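Local coordinates for protein pectinesterase (Aspergillus niger, PDB 5C1E) that hydrolyses the methyl esters of pectin to galacturonate units and methanol, and is probably involved in maceration and soft-rotting of plant tissue, at residues S5-C10 with T58-T63; Y257-S262 with S278-K283; T285-G288 with D293-D296. One frame throughout, in Å; residues are numbered along the deposited sequence.

Contact 1: S5-C10 with T58-T63; sequences SAPSGC and TLYGET
Pro-7 lies over one face of the Tyr-60 ring in a CH-pi contact. The touching atom is CG. Pro-7 CG sits 4.0 Å from the centroid of the Tyr-60 ring, 21° off the normal. Its place is not quite central: Pro-7 CG is closest to Tyr-60 CD2, at 3.8 Å, with CE2 of the same ring next. The opposite face of the ring is met by CG2 of Thr-58, two residues earlier on the same strand. A proline and a threonine methyl thus lie on opposite faces, each toward the rim.

A sulfur-aromatic contact is made at the edge. Cys-10 SG comes to 3.7 Å from Tyr-60 CE2 and lies 76° off the normal, close to the ring plane. SG is anti to the carbonyl carbon of its own residue (chi1 -59°), which brings the sulfur to the ring edge. This sulfur is tied by a disulfide to Cys-37 on strand 36-40.

The fold is a right-handed parallel beta-helix, as in the pectinesterase family. Strands 11-13, 36-40, 57-61 and 102-104 lie side by side in one parallel sheet. Tyr-60 stands on 57-61, and its ring also meets that of Tyr-104 on the next strand.

Backbone bonding shapes the other partner. A type II beta turn runs from Pro-7 to Cys-10, closed by Cys-10 N to Pro-7 O at 3.1 Å. Gly-9, with positive phi, occupies its third position.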
ATOM      1  N   SER A   5      12.101 -12.595  18.076  1.00 19.42           N
ATOM      2  CA  SER A   5      11.432 -12.497  19.361  1.00 19.67           C
ATOM      3  C   SER A   5      10.993 -11.059  19.542  1.00 19.20           C
ATOM      4  O   SER A   5      11.356 -10.179  18.741  1.00 19.16           O
ATOM      5  CB  SER A   5      12.346 -12.935  20.496  1.00 20.12           C
ATOM      6  OG  SER A   5      13.425 -12.041  20.620  1.00 21.80           O
ATOM      7  N   ALA A   6      10.193 -10.816  20.573  1.00 19.28           N
ATOM      8  CA  ALA A   6       9.579  -9.500  20.737  1.00 19.06           C
ATOM      9  C   ALA A   6      10.614  -8.422  21.000  1.00 20.09           C
ATOM     10  O   ALA A   6      11.446  -8.568  21.879  1.00 20.75           O
ATOM     11  CB  ALA A   6       8.560  -9.526  21.861  1.00 19.15           C
ATOM     12  N   PRO A   7      10.584  -7.334  20.221  1.00 21.75           N
ATOM     13  CA  PRO A   7      11.411  -6.219  20.636  1.00 22.73           C
ATOM     14  C   PRO A   7      11.019  -5.683  22.022  1.00 24.43           C
ATOM     15  O   PRO A   7       9.965  -6.034  22.581  1.00 22.40           O
ATOM     16  CB  PRO A   7      11.170  -5.176  19.548  1.00 23.19           C
ATOM     17  CG  PRO A   7      10.770  -5.961  18.347  1.00 22.66           C
ATOM     18  CD  PRO A   7       9.984  -7.121  18.898  1.00 22.01           C
ATOM     19  N   SER A   8      11.888  -4.831  22.548  1.00 25.98           N
ATOM     20  CA  SER A   8      11.750  -4.295  23.889  1.00 29.12           C
ATOM     21  C   SER A   8      10.351  -3.738  24.124  1.00 26.20           C
ATOM     22  O   SER A   8       9.888  -2.890  23.385  1.00 27.01           O
ATOM     23  CB  SER A   8      12.770  -3.172  24.125  1.00 30.51           C
ATOM     24  OG  SER A   8      12.762  -2.809  25.494  1.00 35.47           O
ATOM     25  N   GLY A   9       9.687  -4.245  25.150  1.00 25.82           N
ATOM     26  CA  GLY A   9       8.404  -3.718  25.587  1.00 25.21           C
ATOM     27  C   GLY A   9       7.186  -4.184  24.822  1.00 24.56           C
ATOM     28  O   GLY A   9       6.074  -3.838  25.206  1.00 23.74           O
ATOM     29  N   CYS A  10       7.357  -4.972  23.756  1.00 22.74           N
ATOM     30  CA  CYS A  10       6.209  -5.317  22.917  1.00 23.92           C
ATOM     31  C   CYS A  10       5.372  -6.428  23.521  1.00 22.19           C
ATOM     32  O   CYS A  10       5.898  -7.308  24.182  1.00 22.84           O
ATOM     33  CB  CYS A  10       6.623  -5.710  21.488  1.00 24.40           C
ATOM     34  SG  CYS A  10       7.520  -4.424  20.595  1.00 29.69           S
ATOM     35  N   THR A  58       3.238   0.380  16.947  1.00 17.64           N
ATOM     36  CA  THR A  58       4.042  -0.356  15.962  1.00 17.51           C
ATOM     37  C   THR A  58       3.715  -1.843  16.026  1.00 17.77           C
ATOM     38  O   THR A  58       3.717  -2.451  17.117  1.00 17.14           O
ATOM     39  CB  THR A  58       5.551  -0.136  16.193  1.00 17.52           C
ATOM     40  OG1 THR A  58       5.815   1.255  16.102  1.00 18.46           O
ATOM     41  CG2 THR A  58       6.379  -0.871  15.136  1.00 17.20           C
ATOM     42  N   LEU A  59       3.410  -2.431  14.863  1.00 16.93           N
ATOM     43  CA  LEU A  59       3.177  -3.860  14.749  1.00 17.58           C
ATOM     44  C   LEU A  59       4.336  -4.519  13.986  1.00 17.45           C
ATOM     45  O   LEU A  59       4.623  -4.131  12.850  1.00 17.98           O
ATOM     46  CB  LEU A  59       1.862  -4.077  14.014  1.00 18.73           C
ATOM     47  CG  LEU A  59       1.219  -5.453  13.904  1.00 19.92           C
ATOM     48  CD1 LEU A  59       0.913  -6.119  15.245  1.00 19.99           C
ATOM     49  CD2 LEU A  59      -0.072  -5.257  13.122  1.00 20.38           C
ATOM     50  N   TYR A  60       5.011  -5.478  14.622  1.00 16.34           N
ATOM     51  CA  TYR A  60       6.167  -6.146  14.042  1.00 16.56           C
ATOM     52  C   TYR A  60       5.855  -7.584  13.762  1.00 16.25           C
ATOM     53  O   TYR A  60       5.356  -8.282  14.637  1.00 18.04           O
ATOM     54  CB  TYR A  60       7.318  -6.193  15.032  1.00 17.74           C
ATOM     55  CG  TYR A  60       7.900  -4.889  15.464  1.00 17.78           C
ATOM     56  CD1 TYR A  60       8.725  -4.168  14.619  1.00 17.65           C
ATOM     57  CD2 TYR A  60       7.682  -4.403  16.742  1.00 18.05           C
ATOM     58  CE1 TYR A  60       9.315  -2.979  15.036  1.00 18.51           C
ATOM     59  CE2 TYR A  60       8.263  -3.221  17.159  1.00 18.73           C
ATOM     60  CZ  TYR A  60       9.086  -2.516  16.301  1.00 19.18           C
ATOM     61  OH  TYR A  60       9.644  -1.334  16.718  1.00 19.87           O
ATOM     62  N   GLY A  61       6.229  -8.054  12.580  1.00 15.99           N
ATOM     63  CA  GLY A  61       6.143  -9.463  12.245  1.00 15.27           C
ATOM     64  C   GLY A  61       7.479 -10.166  12.358  1.00 15.45           C
ATOM     65  O   GLY A  61       8.535  -9.585  12.117  1.00 15.43           O
ATOM     66  N   GLU A  62       7.419 -11.433  12.723  1.00 15.00           N
ATOM     67  CA  GLU A  62       8.593 -12.291  12.781  1.00 15.83           C
ATOM     68  C   GLU A  62       9.177 -12.483  11.394  1.00 15.08           C
ATOM     69  O   GLU A  62       8.436 -12.746  10.441  1.00 15.94           O
ATOM     70  CB  GLU A  62       8.209 -13.656  13.379  1.00 16.12           C
ATOM     71  CG  GLU A  62       9.361 -14.635  13.436  1.00 16.93           C
ATOM     72  CD  GLU A  62       8.995 -15.978  14.034  1.00 18.07           C
ATOM     73  OE1 GLU A  62       7.882 -16.154  14.514  1.00 16.92           O
ATOM     74  OE2 GLU A  62       9.859 -16.880  14.003  1.00 21.21           O
ATOM     75  N   THR A  63      10.495 -12.326  11.273  1.00 14.32           N
ATOM     76  CA  THR A  63      11.187 -12.603  10.015  1.00 14.31           C
ATOM     77  C   THR A  63      12.688 -12.760  10.187  1.00 13.99           C
ATOM     78  O   THR A  63      13.277 -12.114  11.033  1.00 14.14           O
ATOM     79  CB  THR A  63      10.930 -11.483   8.966  1.00 14.00           C
ATOM     80  OG1 THR A  63      11.653 -11.771   7.767  1.00 13.59           O
ATOM     81  CG2 THR A  63      11.341 -10.116   9.486  1.00 14.17           C
TER

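Contact 2: Y257-S262 with S278-K283; sequences YEYNNS and SAAVDK. With SO4 (sulfate ion), chain C.
Tyr-259 lays one face of its ring against the backbone of Ala-279 and Ala-280. It has by far the largest buried area of the contact. CG is anti to the backbone N (chi1 -176°), which carries the ring out to the loop. Ala-279 C lies over the centre of the Tyr-259 ring, 3.9 Å above its plane. The packing is thus of an aromatic face on peptide groups, with little side chain involved.

Ala-280 is next in buried area. Its N stands over the same face, toward the rim, 3.6 Å from Tyr-259 CD2. Its methyl adds the apolar touch, with Ala-280 CB 3.9 Å from Tyr-259 CD2. Ser-278 meets the ring through its carbonyl: Ser-278 O approaches Tyr-259 CE1 obliquely, at 3.4 Å. Ala-279 N is buried here without a polar partner in the model.

Further along, Lys-283 NZ donates to O4 of a sulfate ion at 2.7 Å and, weakly, to O3. The sulfate, probably from the crystallisation liquor, is also bound by Tyr-150 and Trp-170.

Strand 255-259 is the last of the long parallel sheet of the beta-helix. It pairs with strand 228-232, whose Gln-232 receives the N-H of Val-281. From Ala-280 the chain passes by Gln-232 and Ile-230 of that strand toward helix 283-287. Asp-282 then acts as N-cap of the helix, its OD1 bonding Thr-285 N.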
ATOM      1  N   TYR A 257       2.527  11.786 -14.513  1.00 15.77           N
ATOM      2  CA  TYR A 257       3.913  12.066 -14.845  1.00 15.89           C
ATOM      3  C   TYR A 257       4.759  10.808 -14.858  1.00 16.78           C
ATOM      4  O   TYR A 257       4.519   9.864 -14.093  1.00 16.70           O
ATOM      5  CB  TYR A 257       4.527  12.967 -13.791  1.00 16.45           C
ATOM      6  CG  TYR A 257       3.801  14.251 -13.491  1.00 15.89           C
ATOM      7  CD1 TYR A 257       4.066  15.392 -14.220  1.00 16.43           C
ATOM      8  CD2 TYR A 257       2.886  14.333 -12.452  1.00 15.45           C
ATOM      9  CE1 TYR A 257       3.454  16.591 -13.926  1.00 16.15           C
ATOM     10  CE2 TYR A 257       2.264  15.529 -12.144  1.00 15.53           C
ATOM     11  CZ  TYR A 257       2.534  16.649 -12.890  1.00 16.33           C
ATOM     12  OH  TYR A 257       1.925  17.845 -12.606  1.00 16.04           O
ATOM     13  N   GLU A 258       5.775  10.816 -15.709  1.00 16.87           N
ATOM     14  CA  GLU A 258       6.861   9.851 -15.602  1.00 17.94           C
ATOM     15  C   GLU A 258       8.206  10.566 -15.625  1.00 19.12           C
ATOM     16  O   GLU A 258       8.364  11.569 -16.311  1.00 19.35           O
ATOM     17  CB  GLU A 258       6.799   8.869 -16.739  1.00 17.77           C
ATOM     18  CG  GLU A 258       5.673   7.866 -16.635  1.00 18.34           C
ATOM     19  CD  GLU A 258       5.598   7.030 -17.890  1.00 18.39           C
ATOM     20  OE1 GLU A 258       6.240   5.959 -17.904  1.00 18.87           O
ATOM     21  OE2 GLU A 258       4.944   7.468 -18.864  1.00 18.37           O
ATOM     22  N   TYR A 259       9.174  10.065 -14.866  1.00 20.82           N
ATOM     23  CA  TYR A 259      10.499  10.675 -14.858  1.00 22.27           C
ATOM     24  C   TYR A 259      11.579   9.627 -14.639  1.00 22.05           C
ATOM     25  O   TYR A 259      11.635   9.003 -13.582  1.00 20.81           O
ATOM     26  CB  TYR A 259      10.626  11.764 -13.786  1.00 24.11           C
ATOM     27  CG  TYR A 259      11.969  12.453 -13.871  1.00 27.31           C
ATOM     28  CD1 TYR A 259      12.189  13.466 -14.804  1.00 29.70           C
ATOM     29  CD2 TYR A 259      13.034  12.055 -13.069  1.00 29.75           C
ATOM     30  CE1 TYR A 259      13.424  14.077 -14.921  1.00 32.44           C
ATOM     31  CE2 TYR A 259      14.275  12.660 -13.181  1.00 32.40           C
ATOM     32  CZ  TYR A 259      14.460  13.672 -14.113  1.00 33.83           C
ATOM     33  OH  TYR A 259      15.681  14.296 -14.237  1.00 37.13           O
ATOM     34  N   ASN A 260      12.439   9.458 -15.643  1.00 22.30           N
ATOM     35  CA  ASN A 260      13.614   8.590 -15.532  1.00 22.07           C
ATOM     36  C   ASN A 260      13.275   7.128 -15.197  1.00 21.43           C
ATOM     37  O   ASN A 260      13.917   6.518 -14.347  1.00 21.84           O
ATOM     38  CB  ASN A 260      14.600   9.153 -14.483  1.00 23.55           C
ATOM     39  CG  ASN A 260      15.956   8.457 -14.533  1.00 25.61           C
ATOM     40  OD1 ASN A 260      16.478   8.199 -15.614  1.00 25.89           O
ATOM     41  ND2 ASN A 260      16.495   8.099 -13.366  1.00 27.46           N
ATOM     42  N   ASN A 261      12.276   6.564 -15.875  1.00 20.20           N
ATOM     43  CA  ASN A 261      11.978   5.148 -15.729  1.00 19.82           C
ATOM     44  C   ASN A 261      12.738   4.329 -16.770  1.00 20.60           C
ATOM     45  O   ASN A 261      13.185   4.857 -17.805  1.00 21.57           O
ATOM     46  CB  ASN A 261      10.477   4.895 -15.878  1.00 18.73           C
ATOM     47  CG  ASN A 261       9.660   5.600 -14.811  1.00 18.49           C
ATOM     48  OD1 ASN A 261      10.041   5.635 -13.637  1.00 17.77           O
ATOM     49  ND2 ASN A 261       8.532   6.158 -15.212  1.00 17.50           N
ATOM     50  N   SER A 262      12.858   3.041 -16.494  1.00 19.83           N
ATOM     51  CA  SER A 262      13.496   2.104 -17.403  1.00 21.13           C
ATOM     52  C   SER A 262      12.628   0.863 -17.607  1.00 21.40           C
ATOM     53  O   SER A 262      11.552   0.753 -17.036  1.00 19.81           O
ATOM     54  CB  SER A 262      14.862   1.727 -16.845  1.00 21.86           C
ATOM     55  OG  SER A 262      14.749   0.908 -15.687  1.00 21.47           O
ATOM     56  N   SER A 278      10.275  18.083 -15.201  1.00 27.93           N
ATOM     57  CA  SER A 278      11.705  18.153 -15.507  1.00 29.78           C
ATOM     58  C   SER A 278      12.579  17.527 -14.424  1.00 29.47           C
ATOM     59  O   SER A 278      13.798  17.462 -14.572  1.00 28.64           O
ATOM     60  CB  SER A 278      12.112  19.618 -15.709  1.00 31.92           C
ATOM     61  OG  SER A 278      11.896  20.346 -14.509  1.00 34.70           O
ATOM     62  N   ALA A 279      11.961  17.084 -13.335  1.00 26.75           N
ATOM     63  CA  ALA A 279      12.691  16.553 -12.206  1.00 27.07           C
ATOM     64  C   ALA A 279      11.781  15.633 -11.423  1.00 26.23           C
ATOM     65  O   ALA A 279      10.565  15.798 -11.450  1.00 25.92           O
ATOM     66  CB  ALA A 279      13.156  17.686 -11.308  1.00 27.80           C
ATOM     67  N   ALA A 280      12.382  14.674 -10.729  1.00 25.73           N
ATOM     68  CA  ALA A 280      11.654  13.829  -9.791  1.00 24.86           C
ATOM     69  C   ALA A 280      11.105  14.657  -8.634  1.00 24.40           C
ATOM     70  O   ALA A 280      11.679  15.679  -8.277  1.00 23.54           O
ATOM     71  CB  ALA A 280      12.568  12.728  -9.262  1.00 25.12           C
ATOM     72  N   VAL A 281       9.996  14.212  -8.045  1.00 23.43           N
ATOM     73  CA  VAL A 281       9.486  14.851  -6.827  1.00 23.47           C
ATOM     74  C   VAL A 281      10.147  14.246  -5.598  1.00 22.59           C
ATOM     75  O   VAL A 281      10.620  13.117  -5.645  1.00 22.85           O
ATOM     76  CB  VAL A 281       7.944  14.791  -6.698  1.00 22.88           C
ATOM     77  CG1 VAL A 281       7.302  15.302  -7.970  1.00 23.38           C
ATOM     78  CG2 VAL A 281       7.454  13.389  -6.370  1.00 23.01           C
ATOM     79  N   ASP A 282      10.183  14.997  -4.500  1.00 21.91           N
ATOM     80  CA  ASP A 282      10.788  14.485  -3.270  1.00 22.28           C
ATOM     81  C   ASP A 282       9.744  14.270  -2.186  1.00 21.48           C
ATOM     82  O   ASP A 282       8.584  14.626  -2.346  1.00 20.44           O
ATOM     83  CB  ASP A 282      11.959  15.383  -2.788  1.00 23.56           C
ATOM     84  CG  ASP A 282      11.535  16.805  -2.402  1.00 24.68           C
ATOM     85  OD1 ASP A 282      10.333  17.116  -2.235  1.00 23.82           O
ATOM     86  OD2 ASP A 282      12.461  17.630  -2.239  1.00 28.18           O
ATOM     87  N   LYS A 283      10.164  13.681  -1.073  1.00 20.60           N
ATOM     88  CA  LYS A 283       9.233  13.353  -0.014  1.00 21.08           C
ATOM     89  C   LYS A 283       8.691  14.573   0.705  1.00 21.03           C
ATOM     90  O   LYS A 283       7.637  14.505   1.321  1.00 21.50           O
ATOM     91  CB  LYS A 283       9.862  12.380   0.987  1.00 21.70           C
ATOM     92  CG  LYS A 283      10.048  10.997   0.394  1.00 22.12           C
ATOM     93  CD  LYS A 283      10.466   9.942   1.414  1.00 22.99           C
ATOM     94  CE  LYS A 283      11.858  10.165   1.944  1.00 23.58           C
ATOM     95  NZ  LYS A 283      12.875  10.022   0.866  1.00 24.62           N
TER
HETATM   96  S   SO4 C 402      13.004   6.496  -0.004  1.00 29.92           S
HETATM   97  O1  SO4 C 402      14.354   5.865  -0.104  1.00 30.72           O
HETATM   98  O2  SO4 C 402      12.010   5.583  -0.629  1.00 27.52           O
HETATM   99  O3  SO4 C 402      12.622   6.777   1.406  1.00 28.60           O
HETATM  100  O4  SO4 C 402      13.045   7.798  -0.711  1.00 27.02           O

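Contact 3: T285-G288 with D293-D296; sequences TVLG and DWID
Leu-287 reaches across to Ile-295 with one methyl branch. Leu-287 CD1 and Ile-295 CD1 are 3.5 Å apart, a close approach for two methyl groups. The two side chains cross at about a right angle and touch through their terminal methyls. In Leu-287, CG is anti to the carbonyl carbon (chi1 -55°), and chi2 of 174° extends the chain on to CD1. Ile-295 presents its longer branch. CG1 is likewise anti to its carbonyl carbon, and an extended second torsion stretches CD1 out toward the leucine.

The same Leu-287 CD1 touches the indole of Trp-294, 4.2 Å from CZ2, by an oblique approach. Ile-295 CG1 lies 3.9 Å above one face of the Trp-294 indole, toward its rim. In the tryptophan, chi2 of -90° turns the indole plane perpendicular to the CA-CB-CG plane.

These residues belong to the chain that follows the last strand of the parallel beta-helix. Short helix 283-287 ends at Leu-287. Gly-288 leaves it with positive phi, and the chain then runs back along the outside of the long sheet. Trp-294 and Ile-295 both rest there on Tyr-150 of strand 148-152. Trp-294 also touches the N-acetylglucosamine stub of the glycan.

One water joins the two segments. It accepts from Trp-294 NE1 at 2.8 Å, lying in the indole plane at its edge. It donates to Leu-287 O, the carbonyl of the last helical residue, at 2.7 Å.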
ATOM      1  N   THR A 285       7.614  17.234  -0.810  1.00 20.90           N
ATOM      2  CA  THR A 285       6.459  17.558  -1.625  1.00 21.40           C
ATOM      3  C   THR A 285       5.291  16.627  -1.298  1.00 20.97           C
ATOM      4  O   THR A 285       4.168  17.079  -1.150  1.00 22.48           O
ATOM      5  CB  THR A 285       6.821  17.462  -3.115  1.00 21.73           C
ATOM      6  OG1 THR A 285       7.676  18.566  -3.457  1.00 22.17           O
ATOM      7  CG2 THR A 285       5.598  17.489  -3.988  1.00 21.57           C
ATOM      8  N   VAL A 286       5.555  15.336  -1.172  1.00 20.13           N
ATOM      9  CA  VAL A 286       4.473  14.337  -1.048  1.00 19.50           C
ATOM     10  C   VAL A 286       3.976  14.193   0.390  1.00 19.60           C
ATOM     11  O   VAL A 286       2.771  14.052   0.641  1.00 20.67           O
ATOM     12  CB  VAL A 286       4.938  12.964  -1.606  1.00 18.81           C
ATOM     13  CG1 VAL A 286       3.847  11.898  -1.478  1.00 18.52           C
ATOM     14  CG2 VAL A 286       5.404  13.105  -3.044  1.00 18.14           C
ATOM     15  N   LEU A 287       4.899  14.234   1.343  1.00 20.70           N
ATOM     16  CA  LEU A 287       4.603  13.906   2.735  1.00 21.00           C
ATOM     17  C   LEU A 287       4.699  15.078   3.720  1.00 22.37           C
ATOM     18  O   LEU A 287       4.274  14.956   4.867  1.00 21.69           O
ATOM     19  CB  LEU A 287       5.540  12.805   3.205  1.00 21.41           C
ATOM     20  CG  LEU A 287       5.571  11.508   2.389  1.00 21.69           C
ATOM     21  CD1 LEU A 287       6.663  10.620   2.946  1.00 21.50           C
ATOM     22  CD2 LEU A 287       4.221  10.815   2.426  1.00 21.36           C
ATOM     23  N   GLY A 288       5.252  16.196   3.272  1.00 23.14           N
ATOM     24  CA  GLY A 288       5.452  17.352   4.136  1.00 25.64           C
ATOM     25  C   GLY A 288       6.872  17.422   4.652  1.00 27.01           C
ATOM     26  O   GLY A 288       7.603  16.427   4.669  1.00 25.50           O
ATOM     27  N   ASP A 293      10.708  13.139  10.792  1.00 27.03           N
ATOM     28  CA  ASP A 293      10.312  12.861  12.184  1.00 28.07           C
ATOM     29  C   ASP A 293       9.686  11.492  12.355  1.00 27.07           C
ATOM     30  O   ASP A 293       9.676  10.945  13.456  1.00 27.11           O
ATOM     31  CB  ASP A 293       9.269  13.865  12.668  1.00 29.62           C
ATOM     32  CG  ASP A 293       9.765  15.277  12.648  1.00 30.90           C
ATOM     33  OD1 ASP A 293      10.978  15.468  12.418  1.00 38.38           O
ATOM     34  OD2 ASP A 293       8.927  16.183  12.865  1.00 33.95           O
ATOM     35  N   TRP A 294       9.093  10.960  11.292  1.00 25.95           N
ATOM     36  CA  TRP A 294       8.324   9.730  11.445  1.00 24.85           C
ATOM     37  C   TRP A 294       8.715   8.571  10.539  1.00 24.41           C
ATOM     38  O   TRP A 294       8.461   7.426  10.884  1.00 24.36           O
ATOM     39  CB  TRP A 294       6.830  10.021  11.357  1.00 24.31           C
ATOM     40  CG  TRP A 294       6.330  10.588  10.067  1.00 23.69           C
ATOM     41  CD1 TRP A 294       6.236  11.913   9.737  1.00 23.44           C
ATOM     42  CD2 TRP A 294       5.781   9.856   8.949  1.00 23.25           C
ATOM     43  NE1 TRP A 294       5.700  12.050   8.478  1.00 23.62           N
ATOM     44  CE2 TRP A 294       5.412  10.808   7.971  1.00 22.52           C
ATOM     45  CE3 TRP A 294       5.595   8.490   8.674  1.00 22.20           C
ATOM     46  CZ2 TRP A 294       4.851  10.444   6.743  1.00 22.62           C
ATOM     47  CZ3 TRP A 294       5.033   8.129   7.449  1.00 21.62           C
ATOM     48  CH2 TRP A 294       4.674   9.100   6.498  1.00 22.02           C
ATOM     49  N   ILE A 295       9.339   8.847   9.406  1.00 24.61           N
ATOM     50  CA  ILE A 295       9.842   7.793   8.540  1.00 25.11           C
ATOM     51  C   ILE A 295      11.040   7.096   9.195  1.00 27.14           C
ATOM     52  O   ILE A 295      11.901   7.747   9.763  1.00 26.12           O
ATOM     53  CB  ILE A 295      10.211   8.358   7.158  1.00 25.98           C
ATOM     54  CG1 ILE A 295       8.901   8.680   6.418  1.00 25.88           C
ATOM     55  CG2 ILE A 295      11.081   7.393   6.372  1.00 27.13           C
ATOM     56  CD1 ILE A 295       9.081   9.095   4.995  1.00 26.92           C
ATOM     57  N   ASP A 296      11.052   5.766   9.129  0.50 27.17           N
ATOM     58  CA  ASP A 296      12.173   4.954   9.603  0.50 29.11           C
ATOM     59  C   ASP A 296      13.250   4.919   8.512  0.50 31.97           C
ATOM     60  O   ASP A 296      13.033   4.383   7.423  0.50 31.82           O
ATOM     61  CB  ASP A 296      11.679   3.544   9.938  0.50 27.71           C
ATOM     62  CG  ASP A 296      12.773   2.644  10.482  0.50 28.01           C
ATOM     63  OD1 ASP A 296      13.961   2.910  10.201  0.50 27.22           O
ATOM     64  OD2 ASP A 296      12.432   1.656  11.171  0.50 25.28           O
TER
HETATM   65  O   HOH W   1       5.064  14.584   7.455  1.00 25.67           O

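Along the chain the contacts come in series: 1, then 2, then 3. Contacts 1 and 2 reach the same long parallel sheet near its two ends, with centres about 35 Å apart. Contact 1 lies by the first strands; contact 2 is at the last strand, 255-259. Contact 3 follows directly, through helix 283-287, and touches contact 2 at Val-281 with Val-286 and at Lys-283 with Ile-295. Its centre is about 18 Å from that of contact 2 and about 23 Å from that of contact 1, whose nearest atoms stay about 7 Å away. Contact 3 thus lies between the other two, and the C-terminal segment spans from the last strand toward the first ones.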